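Long-range contacts in BT_4661 (Bacteroides thetaiotaomicron, PDB 4AK2), which binds sulphated glycans of the heparin and heparan sulphate type through this ligand-binding domain, and probably captures them at the bacterial surface: residues L84-C89 with F115-D120; I248-Y253 with G266-P271. All coordinates share one frame; numbering follows the deposited sequence. Where two conformers were deposited one is given.

Overall arrangement
From the N terminus, the chain first builds a four-stranded sheet. Contact 1 closes the 25 residues between 84-89 and 115-120, mostly the neighbouring antiparallel strands 89-98 and 105-115, so that the turn before the first strand packs on the chain leaving the second. Far later, contact 2 closes a 12-residue loop by pairing strand 241-254 with strand 268-276 in the second sheet. The two closures follow in series, neither nested nor crossed. In space their centres are about 9 Å apart: Tyr253 OH probably hydrogen-bonds Asp120 O and Ser119 OG, and Gly87 shares a backbone bond with Ser270. Together they join the two sheets beside the glycan pocket, to which both contribute residues.

Contact 1: L84-C89 with F115-D120; sequences LKQGQC and FSMISD. With SGN (2-deoxy-6-O-sulfo-2-(sulfoamino)-alpha-D-glucopyranose), chain B; IDS (2-O-sulfo-alpha-L-idopyranuronic acid), chain C.
Phe115 is held to the turn beside it by two backbone hydrogen bonds. Its N donates to Gln88 O at 2.9 Å and almost straight, whereas Gly87 N reaches Phe115 O at 2.7 Å with a more bent N-H...O angle of 143°. Gly87 suits its place twice over: at its positive phi (88°) and psi near 0° a CB would jam against the preceding carbonyl O, and it would also run into Met117 SD.

Packing centres on Phe115, whose flat ring offers both face and edge. Gln86 CG lies over one face, 3.8 Å from the centroid, as a CH-pi contact; the polar Leu84 O meets the slightly positive C-H edge in plane, 3.3 Å from CD2. Leu84 CD2 packs at Phe115 CB. Separately, Met117 CG, between the backbone N and the carbonyl carbon (chi1 74°), comes against Gly87, and SD rests on Gly87 CA at 3.7 Å.

Gln86 NE2 donates to a water that donates to Ser116 O. Lys85 leaves the interface; its long cationic chain carries NZ to O6A of the iduronate in chain C and O3 of the glucosamine in chain B, both at 2.9 Å. A type II turn from Lys85 to Gln88 combines with a G1 beta bulge, Gly87 and Gln88 both facing Phe115, at the glycan pocket.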
loop_
_atom_site.group_PDB
_atom_site.type_symbol
_atom_site.label_atom_id
_atom_site.label_comp_id
_atom_site.label_asym_id
_atom_site.label_seq_id
_atom_site.Cartn_x
_atom_site.Cartn_y
_atom_site.Cartn_z
ATOM N N LEU A 84 -6.778 -3.855 -13.088
ATOM C CA LEU A 84 -5.989 -2.813 -12.437
ATOM C C LEU A 84 -5.552 -1.820 -13.502
ATOM O O LEU A 84 -5.007 -2.230 -14.522
ATOM C CB LEU A 84 -4.762 -3.438 -11.737
ATOM C CG LEU A 84 -3.732 -2.519 -11.053
ATOM C CD1 LEU A 84 -4.415 -1.729 -9.947
ATOM C CD2 LEU A 84 -2.584 -3.358 -10.510
ATOM N N LYS A 85 -5.715 -0.520 -13.227
ATOM C CA LYS A 85 -5.370 0.528 -14.200
ATOM C C LYS A 85 -3.923 0.983 -14.129
ATOM O O LYS A 85 -3.298 1.023 -13.051
ATOM C CB LYS A 85 -6.293 1.715 -14.065
ATOM C CG LYS A 85 -7.689 1.315 -14.478
ATOM C CD LYS A 85 -8.484 2.534 -14.896
ATOM C CE LYS A 85 -9.854 2.176 -15.452
ATOM N NZ LYS A 85 -10.616 3.442 -15.568
ATOM N N GLN A 86 -3.383 1.351 -15.271
ATOM C CA GLN A 86 -2.032 1.882 -15.334
ATOM C C GLN A 86 -1.889 3.100 -14.433
ATOM O O GLN A 86 -2.811 3.921 -14.328
ATOM C CB GLN A 86 -1.706 2.340 -16.742
ATOM C CG GLN A 86 -1.669 1.291 -17.810
ATOM C CD GLN A 86 -1.452 1.957 -19.151
ATOM O OE1 GLN A 86 -2.379 2.113 -19.946
ATOM N NE2 GLN A 86 -0.249 2.409 -19.380
ATOM N N GLY A 87 -0.788 3.149 -13.702
ATOM C CA GLY A 87 -0.515 4.226 -12.749
ATOM C C GLY A 87 -1.069 3.995 -11.357
ATOM O O GLY A 87 -0.914 4.848 -10.485
ATOM N N GLN A 88 -1.713 2.845 -11.142
ATOM C CA GLN A 88 -2.374 2.531 -9.858
ATOM C C GLN A 88 -1.756 1.304 -9.174
ATOM O O GLN A 88 -1.182 0.447 -9.857
ATOM C CB GLN A 88 -3.876 2.223 -10.091
ATOM C CG GLN A 88 -4.703 3.395 -10.583
ATOM C CD GLN A 88 -4.818 4.353 -9.428
ATOM O OE1 GLN A 88 -5.243 3.981 -8.312
ATOM N NE2 GLN A 88 -4.371 5.550 -9.646
ATOM N N CYS A 89 -1.947 1.218 -7.852
ATOM C CA CYS A 89 -1.681 -0.008 -7.131
ATOM C C CYS A 89 -2.963 -0.739 -6.814
ATOM O O CYS A 89 -4.038 -0.140 -6.687
ATOM C CB CYS A 89 -0.955 0.288 -5.814
ATOM S SG CYS A 89 0.729 0.904 -5.967
ATOM N N PHE A 115 0.915 -1.137 -11.165
ATOM C CA PHE A 115 0.929 -1.080 -12.639
ATOM C C PHE A 115 1.609 0.245 -12.970
ATOM O O PHE A 115 0.985 1.308 -12.882
ATOM C CB PHE A 115 -0.470 -1.222 -13.219
ATOM C CG PHE A 115 -0.532 -1.553 -14.695
ATOM C CD1 PHE A 115 0.594 -1.534 -15.549
ATOM C CD2 PHE A 115 -1.768 -1.910 -15.234
ATOM C CE1 PHE A 115 0.481 -1.875 -16.906
ATOM C CE2 PHE A 115 -1.896 -2.232 -16.580
ATOM C CZ PHE A 115 -0.773 -2.217 -17.408
ATOM N N SER A 116 2.879 0.198 -13.341
ATOM C CA SER A 116 3.626 1.423 -13.602
ATOM C C SER A 116 3.271 2.019 -14.970
ATOM O O SER A 116 2.657 1.349 -15.804
ATOM C CB SER A 116 5.124 1.170 -13.514
ATOM O OG SER A 116 5.755 2.429 -13.409
ATOM N N MET A 117 3.661 3.278 -15.200
ATOM C CA MET A 117 3.438 3.931 -16.478
ATOM C C MET A 117 4.327 5.156 -16.600
ATOM O O MET A 117 4.833 5.673 -15.597
ATOM C CB MET A 117 1.976 4.360 -16.623
ATOM C CG MET A 117 1.581 5.568 -15.790
ATOM S SD MET A 117 -0.156 6.001 -15.952
ATOM C CE MET A 117 -0.252 6.449 -17.683
ATOM N N ILE A 118 4.499 5.618 -17.834
ATOM C CA ILE A 118 4.998 6.961 -18.094
ATOM C C ILE A 118 3.756 7.858 -18.193
ATOM O O ILE A 118 2.906 7.682 -19.080
ATOM C CB ILE A 118 5.859 7.004 -19.371
ATOM C CG1 ILE A 118 7.018 6.015 -19.243
ATOM C CG2 ILE A 118 6.355 8.430 -19.628
ATOM C CD1 ILE A 118 7.973 5.946 -20.436
ATOM N N SER A 119 3.646 8.793 -17.257
ATOM C CA SER A 119 2.502 9.718 -17.183
ATOM C C SER A 119 2.854 11.074 -17.826
ATOM O O SER A 119 3.822 11.143 -18.578
ATOM C CB SER A 119 1.997 9.808 -15.727
ATOM O OG SER A 119 3.048 10.051 -14.826
ATOM N N ASP A 120 2.104 12.144 -17.558
ATOM C CA ASP A 120 2.400 13.428 -18.216
ATOM C C ASP A 120 3.838 13.877 -17.951
ATOM O O ASP A 120 4.411 13.630 -16.869
ATOM C CB ASP A 120 1.479 14.553 -17.704
ATOM C CG ASP A 120 0.083 14.514 -18.286
ATOM O OD1 ASP A 120 -0.232 13.675 -19.168
ATOM O OD2 ASP A 120 -0.743 15.341 -17.825
HETATM C C1 SGN B . -12.065 6.718 -11.726
HETATM C C2 SGN B . -10.871 6.160 -12.509
HETATM C C3 SGN B . -10.768 6.803 -13.880
HETATM C C4 SGN B . -12.101 6.639 -14.604
HETATM C C5 SGN B . -13.287 7.158 -13.752
HETATM C C6 SGN B . -14.630 6.812 -14.322
HETATM N N2 SGN B . -9.634 6.385 -11.802
HETATM O O3 SGN B . -9.785 6.086 -14.633
HETATM O O4 SGN B . -12.164 7.465 -15.779
HETATM O O5 SGN B . -13.264 6.514 -12.459
HETATM O O6 SGN B . -14.689 5.398 -14.552
HETATM S S1 SGN B . -9.139 5.441 -10.607
HETATM O O1S SGN B . -9.872 5.812 -9.430
HETATM O O2S SGN B . -9.421 4.111 -11.064
HETATM O O3S SGN B . -7.590 5.786 -10.358
HETATM S S2 SGN B . -15.889 4.897 -15.430
HETATM O O4S SGN B . -15.911 5.504 -16.777
HETATM O O5S SGN B . -17.225 5.400 -14.705
HETATM O O6S SGN B . -15.758 3.458 -15.407
HETATM C C1 IDS C . -12.392 6.714 -16.985
HETATM C C2 IDS C . -12.696 7.766 -18.019
HETATM C C3 IDS C . -11.504 8.648 -18.377
HETATM C C4 IDS C . -10.154 7.924 -18.459
HETATM C C5 IDS C . -10.050 6.733 -17.514
HETATM C C6 IDS C . -8.880 5.799 -17.779
HETATM O O2 IDS C . -13.137 7.092 -19.210
HETATM O O3 IDS C . -11.431 9.746 -17.454
HETATM O O5 IDS C . -11.247 5.964 -17.429
HETATM O O6A IDS C . -9.103 4.564 -17.796
HETATM O O6B IDS C . -7.734 6.271 -17.970
HETATM S S IDS C . -14.226 7.619 -20.161
HETATM O O1S IDS C . -15.486 7.403 -19.442
HETATM O O2S IDS C . -13.973 9.072 -20.345
HETATM O O3S IDS C . -14.141 6.917 -21.460
HETATM O O HOH W 1 1.920 1.193 -18.502
#

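Contact 2: I248-Y253 with G266-P271; sequences IGQITY and GARVSP. With NA (sodium ion), chain D; IDS (2-O-sulfo-alpha-L-idopyranuronic acid), chain E; SGN (2-deoxy-6-O-sulfo-2-(sulfoamino)-alpha-D-glucopyranose), chain F.
Ala267 sets its CB over one face of the Tyr253 ring, 3.9 Å from the centroid, a CH-pi contact for which a small methyl is well suited. The ring also meets Phe156, with the planes about 25° apart. Tyr253 CG sits between the backbone N and the carbonyl carbon (chi1 61°), which brings the ring to the side of Ala267. The hydroxyl hydrogen-bonds with Asp120 O and Ser119 OG. An alanine in place of Tyr253 would probably leave the Ala267 methyl without its aromatic cover and those two oxygens without this hydroxyl partner.

The Arg268 guanidinium, flat and charged, can meet two sulphates at its edge and in its plane. NH1 donates to O2S of the iduronate in chain E and to O4S of the glucosamine in chain F, each at 2.9 Å, and NH2 bonds to O5S of that glucosamine; NE is held by Ala263 O. Gln250 crosses the arginine chain, its amide plane 32° from the guanidinium. An amide suits this place: NE2 donates to the same iduronate O2S at 2.9 Å, while OE1 accepts from Arg162.

The backbones that carry these groups pair as an antiparallel beta ladder between strands 241-254 and 268-276. Ile251 and Val269 form a hydrogen-bonded pair, with Ile251 N to Val269 O at 2.7 Å; Thr252 and Arg268 follow as a non-hydrogen-bonded pair, Thr252 CG2 lying alongside Arg268 CG. Beta-branched Ile251 and Val269 share the face opposite Thr252 and Arg268, and Ile251 CD1 touches Pro271 CD at 3.9 Å. Ser270, with a small oxygen ligand, binds a sodium ion through OG, together with Asp163 O and a water.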
loop_
_atom_site.group_PDB
_atom_site.type_symbol
_atom_site.label_atom_id
_atom_site.label_comp_id
_atom_site.label_asym_id
_atom_site.label_seq_id
_atom_site.Cartn_x
_atom_site.Cartn_y
_atom_site.Cartn_z
ATOM N N ILE A 248 -4.137 3.629 0.692
ATOM C CA ILE A 248 -3.739 4.152 -0.607
ATOM C C ILE A 248 -4.438 5.484 -0.869
ATOM O O ILE A 248 -5.628 5.614 -0.474
ATOM C CB ILE A 248 -3.927 3.119 -1.721
ATOM C CG1 ILE A 248 -3.439 3.656 -3.064
ATOM C CG2 ILE A 248 -5.414 2.685 -1.833
ATOM C CD1 ILE A 248 -3.380 2.596 -4.159
ATOM N N GLY A 249 -3.761 6.440 -1.478
ATOM C CA GLY A 249 -4.385 7.727 -1.913
ATOM C C GLY A 249 -3.813 8.139 -3.215
ATOM O O GLY A 249 -2.693 7.788 -3.571
ATOM N N GLN A 250 -4.564 8.913 -4.014
ATOM C CA GLN A 250 -4.039 9.510 -5.213
ATOM C C GLN A 250 -3.108 10.646 -4.870
ATOM O O GLN A 250 -3.403 11.476 -3.986
ATOM C CB GLN A 250 -5.195 10.024 -6.117
ATOM C CG GLN A 250 -4.650 10.427 -7.466
ATOM C CD GLN A 250 -5.694 11.189 -8.275
ATOM O OE1 GLN A 250 -5.768 12.411 -8.154
ATOM N NE2 GLN A 250 -6.542 10.457 -9.040
ATOM N N ILE A 251 -2.005 10.680 -5.625
ATOM C CA ILE A 251 -0.958 11.700 -5.476
ATOM C C ILE A 251 -0.846 12.462 -6.814
ATOM O O ILE A 251 -0.959 11.854 -7.890
ATOM C CB ILE A 251 0.397 11.038 -5.087
ATOM C CG1 ILE A 251 0.274 10.370 -3.721
ATOM C CG2 ILE A 251 1.530 12.057 -5.067
ATOM C CD1 ILE A 251 1.446 9.416 -3.403
ATOM N N THR A 252 -0.737 13.783 -6.740
ATOM C CA THR A 252 -0.598 14.590 -7.943
ATOM C C THR A 252 0.779 15.222 -7.988
ATOM O O THR A 252 1.439 15.394 -6.938
ATOM C CB THR A 252 -1.691 15.667 -8.054
ATOM O OG1 THR A 252 -1.631 16.543 -6.931
ATOM C CG2 THR A 252 -3.065 14.985 -8.101
ATOM N N TYR A 253 1.233 15.591 -9.173
ATOM C CA TYR A 253 2.561 16.220 -9.285
ATOM C C TYR A 253 2.492 17.392 -10.234
ATOM O O TYR A 253 1.545 17.536 -11.017
ATOM C CB TYR A 253 3.645 15.227 -9.726
ATOM C CG TYR A 253 3.411 14.594 -11.081
ATOM C CD1 TYR A 253 3.786 15.265 -12.257
ATOM C CD2 TYR A 253 2.918 13.293 -11.186
ATOM C CE1 TYR A 253 3.601 14.685 -13.502
ATOM C CE2 TYR A 253 2.715 12.705 -12.431
ATOM C CZ TYR A 253 3.099 13.387 -13.574
ATOM O OH TYR A 253 2.924 12.792 -14.794
ATOM N N GLY A 266 -3.720 13.487 -16.379
ATOM C CA GLY A 266 -2.518 12.715 -16.740
ATOM C C GLY A 266 -1.357 12.892 -15.761
ATOM O O GLY A 266 -0.321 12.249 -15.925
ATOM N N ALA A 267 -1.499 13.781 -14.772
ATOM C CA ALA A 267 -0.456 14.004 -13.755
ATOM C C ALA A 267 -0.937 13.536 -12.369
ATOM O O ALA A 267 -0.638 14.155 -11.356
ATOM C CB ALA A 267 -0.060 15.484 -13.754
ATOM N N ARG A 268 -1.686 12.421 -12.367
ATOM C CA ARG A 268 -2.281 11.832 -11.179
ATOM C C ARG A 268 -2.007 10.361 -11.174
ATOM O O ARG A 268 -2.288 9.658 -12.158
ATOM C CB ARG A 268 -3.786 12.029 -11.203
ATOM C CG ARG A 268 -4.236 13.475 -11.421
ATOM C CD ARG A 268 -5.743 13.601 -11.323
ATOM N NE ARG A 268 -6.165 14.937 -11.733
ATOM C CZ ARG A 268 -7.413 15.244 -12.072
ATOM N NH1 ARG A 268 -8.332 14.277 -12.077
ATOM N NH2 ARG A 268 -7.709 16.484 -12.454
ATOM N N VAL A 269 -1.523 9.876 -10.037
ATOM C CA VAL A 269 -1.125 8.454 -9.894
ATOM C C VAL A 269 -1.399 7.989 -8.484
ATOM O O VAL A 269 -1.502 8.828 -7.558
ATOM C CB VAL A 269 0.374 8.248 -10.264
ATOM C CG1 VAL A 269 0.584 8.253 -11.778
ATOM C CG2 VAL A 269 1.274 9.265 -9.537
ATOM N N SER A 270 -1.441 6.673 -8.275
ATOM C CA SER A 270 -1.480 6.132 -6.921
ATOM C C SER A 270 -0.370 5.095 -6.805
ATOM O O SER A 270 -0.577 3.884 -6.916
ATOM C CB SER A 270 -2.852 5.544 -6.575
ATOM O OG SER A 270 -3.895 6.536 -6.702
ATOM N N PRO A 271 0.864 5.595 -6.581
ATOM C CA PRO A 271 2.073 4.765 -6.740
ATOM C C PRO A 271 2.534 4.037 -5.477
ATOM O O PRO A 271 3.537 3.291 -5.540
ATOM C CB PRO A 271 3.106 5.840 -7.154
ATOM C CG PRO A 271 2.719 7.044 -6.308
ATOM C CD PRO A 271 1.173 7.038 -6.425
HETATM NA NA NA D . -6.199 6.215 -5.011
HETATM C C1 IDS E . -12.544 11.495 -11.110
HETATM C C2 IDS E . -11.200 10.924 -10.738
HETATM C C3 IDS E . -11.260 9.679 -9.815
HETATM C C4 IDS E . -12.309 8.682 -10.285
HETATM C C5 IDS E . -13.627 9.447 -10.460
HETATM C C6 IDS E . -14.775 8.535 -10.762
HETATM O O2 IDS E . -10.473 10.692 -11.954
HETATM O O3 IDS E . -11.578 10.115 -8.485
HETATM O O4 IDS E . -11.849 8.127 -11.523
HETATM O O5 IDS E . -13.449 10.458 -11.459
HETATM O O6A IDS E . -15.022 7.644 -9.919
HETATM O O6B IDS E . -15.428 8.684 -11.810
HETATM S S IDS E . -8.943 10.611 -11.981
HETATM O O1S IDS E . -8.604 10.966 -13.365
HETATM O O2S IDS E . -8.451 11.572 -10.988
HETATM O O3S IDS E . -8.583 9.205 -11.630
HETATM C C1 SGN F . -15.382 15.523 -9.303
HETATM C C2 SGN F . -16.156 14.205 -9.504
HETATM C C3 SGN F . -15.232 12.977 -9.406
HETATM C C4 SGN F . -14.051 13.191 -10.368
HETATM C C5 SGN F . -13.320 14.522 -10.028
HETATM C C6 SGN F . -12.123 14.889 -10.908
HETATM N N2 SGN F . -17.294 14.148 -8.589
HETATM O O3 SGN F . -15.934 11.776 -9.743
HETATM O O4 SGN F . -13.033 12.237 -9.994
HETATM O O5 SGN F . -14.281 15.579 -10.204
HETATM O O6 SGN F . -12.618 15.009 -12.235
HETATM S S1 SGN F . -18.718 14.735 -9.051
HETATM O O1S SGN F . -18.506 16.074 -9.563
HETATM O O2S SGN F . -19.217 13.799 -10.011
HETATM O O3S SGN F . -19.565 14.784 -7.703
HETATM S S2 SGN F . -11.603 15.239 -13.375
HETATM O O4S SGN F . -10.838 13.990 -13.452
HETATM O O5S SGN F . -10.667 16.434 -12.887
HETATM O O6S SGN F . -12.327 15.455 -14.559
HETATM O O HOH W 2 -6.704 3.979 -6.168
#